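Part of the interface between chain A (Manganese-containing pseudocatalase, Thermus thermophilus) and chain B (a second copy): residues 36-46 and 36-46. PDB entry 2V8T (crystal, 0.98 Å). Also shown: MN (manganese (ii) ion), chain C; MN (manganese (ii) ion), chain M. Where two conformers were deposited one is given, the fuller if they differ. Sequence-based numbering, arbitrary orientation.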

# COMPACT_ATOMS: atom_id res chain seq x y z
N GLU A 36 15.21 -12.36 -0.40
CA GLU A 36 16.36 -12.11 -1.27
C GLU A 36 16.16 -10.87 -2.11
O GLU A 36 17.14 -10.20 -2.48
CB GLU A 36 16.64 -13.34 -2.13
CG GLU A 36 17.19 -14.51 -1.29
CD GLU A 36 18.60 -14.33 -0.86
OE1 GLU A 36 19.27 -13.37 -1.29
OE2 GLU A 36 19.13 -15.14 -0.04
N MET A 37 14.92 -10.51 -2.46
CA MET A 37 14.71 -9.23 -3.13
C MET A 37 15.23 -8.07 -2.29
O MET A 37 15.73 -7.09 -2.83
CB MET A 37 13.24 -8.98 -3.47
CG MET A 37 12.71 -9.75 -4.59
SD MET A 37 13.29 -9.10 -6.21
CE MET A 37 12.37 -7.56 -6.34
N SER A 38 15.02 -8.15 -0.98
CA SER A 38 15.46 -7.08 -0.11
C SER A 38 16.97 -7.01 0.02
O SER A 38 17.53 -5.91 -0.07
CB SER A 38 14.83 -7.19 1.27
OG SER A 38 13.45 -6.92 1.13
N THR A 39 17.64 -8.11 0.25
CA THR A 39 19.11 -8.04 0.32
C THR A 39 19.68 -7.58 -1.01
O THR A 39 20.51 -6.66 -1.06
CB THR A 39 19.69 -9.33 0.86
OG1 THR A 39 19.20 -10.37 0.04
CG2 THR A 39 19.33 -9.55 2.31
N LEU A 40 19.18 -8.14 -2.12
CA LEU A 40 19.58 -7.70 -3.44
C LEU A 40 19.44 -6.20 -3.58
O LEU A 40 20.39 -5.49 -3.98
CB LEU A 40 18.72 -8.39 -4.50
CG LEU A 40 18.85 -7.81 -5.90
CD1 LEU A 40 20.26 -7.91 -6.44
CD2 LEU A 40 17.84 -8.52 -6.82
N MET A 41 18.22 -5.67 -3.37
CA MET A 41 17.99 -4.29 -3.74
C MET A 41 18.65 -3.32 -2.76
O MET A 41 19.07 -2.22 -3.16
CB MET A 41 16.49 -4.06 -3.85
CG MET A 41 15.85 -4.81 -5.04
SD MET A 41 16.18 -3.96 -6.63
CE MET A 41 15.99 -5.26 -7.87
N ASN A 42 18.76 -3.70 -1.48
CA ASN A 42 19.53 -2.89 -0.56
C ASN A 42 20.97 -2.70 -1.08
O ASN A 42 21.47 -1.59 -1.16
CB ASN A 42 19.58 -3.54 0.85
CG ASN A 42 18.41 -3.05 1.68
OD1 ASN A 42 18.50 -2.00 2.28
ND2 ASN A 42 17.31 -3.79 1.69
N TYR A 43 21.62 -3.83 -1.38
CA TYR A 43 23.05 -3.71 -1.75
C TYR A 43 23.19 -3.10 -3.12
O TYR A 43 24.15 -2.35 -3.38
CB TYR A 43 23.72 -5.06 -1.65
CG TYR A 43 23.50 -5.77 -0.35
CD1 TYR A 43 23.18 -5.12 0.86
CD2 TYR A 43 23.56 -7.16 -0.31
CE1 TYR A 43 22.87 -5.82 2.00
CE2 TYR A 43 23.29 -7.89 0.84
CZ TYR A 43 22.92 -7.20 2.00
OH TYR A 43 22.59 -7.85 3.15
N MET A 44 22.26 -3.37 -4.02
CA MET A 44 22.33 -2.79 -5.35
C MET A 44 22.26 -1.28 -5.25
O MET A 44 23.10 -0.55 -5.79
CB MET A 44 21.23 -3.33 -6.23
CG MET A 44 21.40 -3.08 -7.63
SD MET A 44 22.87 -3.80 -8.40
CE MET A 44 22.51 -5.22 -8.38
N TYR A 45 21.20 -0.74 -4.58
CA TYR A 45 21.08 0.71 -4.49
C TYR A 45 22.19 1.33 -3.68
O TYR A 45 22.69 2.40 -4.02
CB TYR A 45 19.69 1.11 -4.02
CG TYR A 45 18.69 1.06 -5.15
CD1 TYR A 45 18.39 2.18 -5.90
CD2 TYR A 45 18.09 -0.11 -5.55
CE1 TYR A 45 17.56 2.12 -6.97
CE2 TYR A 45 17.24 -0.21 -6.65
CZ TYR A 45 16.99 0.96 -7.35
OH TYR A 45 16.11 0.93 -8.43
N GLN A 46 22.61 0.68 -2.56
CA GLN A 46 23.75 1.23 -1.85
C GLN A 46 24.96 1.33 -2.76
O GLN A 46 25.74 2.29 -2.71
CB GLN A 46 24.10 0.38 -0.62
CG GLN A 46 23.06 0.52 0.49
CD GLN A 46 23.27 -0.53 1.55
OE1 GLN A 46 24.31 -1.17 1.58
NE2 GLN A 46 22.30 -0.73 2.43
N GLU B 36 12.48 1.73 -15.06
CA GLU B 36 13.40 0.66 -15.37
C GLU B 36 13.33 -0.48 -14.36
O GLU B 36 13.60 -1.62 -14.70
CB GLU B 36 14.84 1.26 -15.45
CG GLU B 36 15.02 2.16 -16.68
CD GLU B 36 15.09 1.39 -17.97
OE1 GLU B 36 15.16 0.18 -17.96
OE2 GLU B 36 15.10 1.99 -19.08
N MET B 37 12.95 -0.20 -13.11
CA MET B 37 12.71 -1.31 -12.18
C MET B 37 11.63 -2.24 -12.72
O MET B 37 11.69 -3.46 -12.52
CB MET B 37 12.27 -0.78 -10.82
CG MET B 37 13.40 -0.24 -10.04
SD MET B 37 14.47 -1.56 -9.33
CE MET B 37 13.32 -2.39 -8.25
N SER B 38 10.57 -1.67 -13.32
CA SER B 38 9.51 -2.49 -13.84
C SER B 38 9.94 -3.32 -15.05
O SER B 38 9.62 -4.51 -15.10
CB SER B 38 8.29 -1.65 -14.20
OG SER B 38 7.74 -1.20 -12.99
N THR B 39 10.59 -2.72 -16.02
CA THR B 39 11.02 -3.54 -17.18
C THR B 39 12.00 -4.61 -16.69
O THR B 39 11.87 -5.78 -17.03
CB THR B 39 11.54 -2.66 -18.29
OG1 THR B 39 12.54 -1.83 -17.77
CG2 THR B 39 10.39 -1.84 -18.90
N LEU B 40 12.97 -4.22 -15.86
CA LEU B 40 13.89 -5.18 -15.28
C LEU B 40 13.14 -6.36 -14.64
O LEU B 40 13.42 -7.52 -14.92
CB LEU B 40 14.76 -4.51 -14.22
CG LEU B 40 15.56 -5.46 -13.32
CD1 LEU B 40 16.54 -6.31 -14.13
CD2 LEU B 40 16.29 -4.63 -12.24
N MET B 41 12.25 -6.06 -13.67
CA MET B 41 11.70 -7.15 -12.88
C MET B 41 10.70 -7.98 -13.64
O MET B 41 10.57 -9.18 -13.42
CB MET B 41 11.17 -6.61 -11.55
CG MET B 41 12.27 -6.09 -10.64
SD MET B 41 13.33 -7.44 -10.04
CE MET B 41 14.62 -6.59 -9.26
N ASN B 42 9.95 -7.34 -14.58
CA ASN B 42 9.10 -8.11 -15.46
C ASN B 42 9.92 -9.17 -16.21
O ASN B 42 9.58 -10.35 -16.21
CB ASN B 42 8.40 -7.19 -16.49
CG ASN B 42 7.08 -6.70 -15.92
OD1 ASN B 42 6.09 -7.41 -16.04
ND2 ASN B 42 7.07 -5.53 -15.29
N TYR B 43 10.99 -8.71 -16.87
CA TYR B 43 11.72 -9.67 -17.73
C TYR B 43 12.49 -10.65 -16.86
O TYR B 43 12.64 -11.82 -17.22
CB TYR B 43 12.63 -8.93 -18.68
CG TYR B 43 11.93 -7.84 -19.48
CD1 TYR B 43 10.53 -7.83 -19.72
CD2 TYR B 43 12.65 -6.78 -19.94
CE1 TYR B 43 9.92 -6.76 -20.35
CE2 TYR B 43 12.06 -5.72 -20.61
CZ TYR B 43 10.68 -5.70 -20.79
OH TYR B 43 10.03 -4.66 -21.39
N MET B 44 12.99 -10.20 -15.72
CA MET B 44 13.73 -11.10 -14.85
C MET B 44 12.83 -12.24 -14.38
O MET B 44 13.19 -13.41 -14.50
CB MET B 44 14.33 -10.34 -13.67
CG MET B 44 15.34 -11.07 -12.92
SD MET B 44 16.81 -11.58 -13.83
CE MET B 44 17.54 -10.16 -14.01
N TYR B 45 11.66 -11.92 -13.81
CA TYR B 45 10.79 -12.97 -13.32
C TYR B 45 10.24 -13.81 -14.46
O TYR B 45 10.14 -15.03 -14.32
CB TYR B 45 9.68 -12.40 -12.42
CG TYR B 45 10.19 -12.16 -11.01
CD1 TYR B 45 10.04 -13.13 -10.05
CD2 TYR B 45 10.94 -11.04 -10.68
CE1 TYR B 45 10.55 -12.95 -8.79
CE2 TYR B 45 11.49 -10.85 -9.44
CZ TYR B 45 11.28 -11.83 -8.49
OH TYR B 45 11.77 -11.68 -7.22
N GLN B 46 9.89 -13.20 -15.61
CA GLN B 46 9.46 -14.03 -16.73
C GLN B 46 10.57 -15.00 -17.09
O GLN B 46 10.30 -16.16 -17.43
CB GLN B 46 9.10 -13.17 -17.95
CG GLN B 46 7.81 -12.40 -17.76
CD GLN B 46 7.60 -11.39 -18.85
OE1 GLN B 46 8.26 -11.48 -19.90
NE2 GLN B 46 6.69 -10.45 -18.65
MN MN C . 21.10 -14.04 -0.35
MN MN M . 15.46 -0.02 -20.07
O HOH W 1 20.93 -12.46 0.98
O HOH W 2 20.98 -15.71 1.13
O HOH W 3 15.18 1.75 -21.36
O HOH W 4 13.58 -0.80 -20.26

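Two copies of one helix, related by an exact two-fold axis, face each other with their axes 14.9 Å apart at closest approach. No hydrogen bond crosses that gap; long side chains fill it, burying 277 Å² in all. M37, M41 and Y45 of each chain, each one helical turn after the last, supply nearly all of this surface, and the oblique, roughly antiparallel course of the helices (138° between their directions) sets M37(A) against M41(B) and Y45(B), and M37(B) against M41(A) and Y45(A).

Methionine suits so wide a gap because its unbranched chain is long and flexible. In both chains M37 and M41 point their CA-to-CB bonds toward the partner and share m for chi1 and chi2, but part at chi3. In M37(A) and M37(B) it is m, folding the methyl back: M37(B) CE lies 3.6 Å from M41(A) SD. In M41(A) and M41(B) it is t, extending the chain until M41(A) CE and M41(B) CE stand 2.4 Å apart. That is too short for two methyls in van der Waals contact; both residues were deposited in two conformers, so this pair need not be occupied together.

The CA-to-CB bonds of Y45(A) and Y45(B) run sideways to the partner stretch, yet the length of the side chain brings the hydroxyl to it: Y45(A) OH is 3.1 Å from M37(B) SD, which sits at the ring edge. That hydroxyl is buried without a hydrogen-bonding partner.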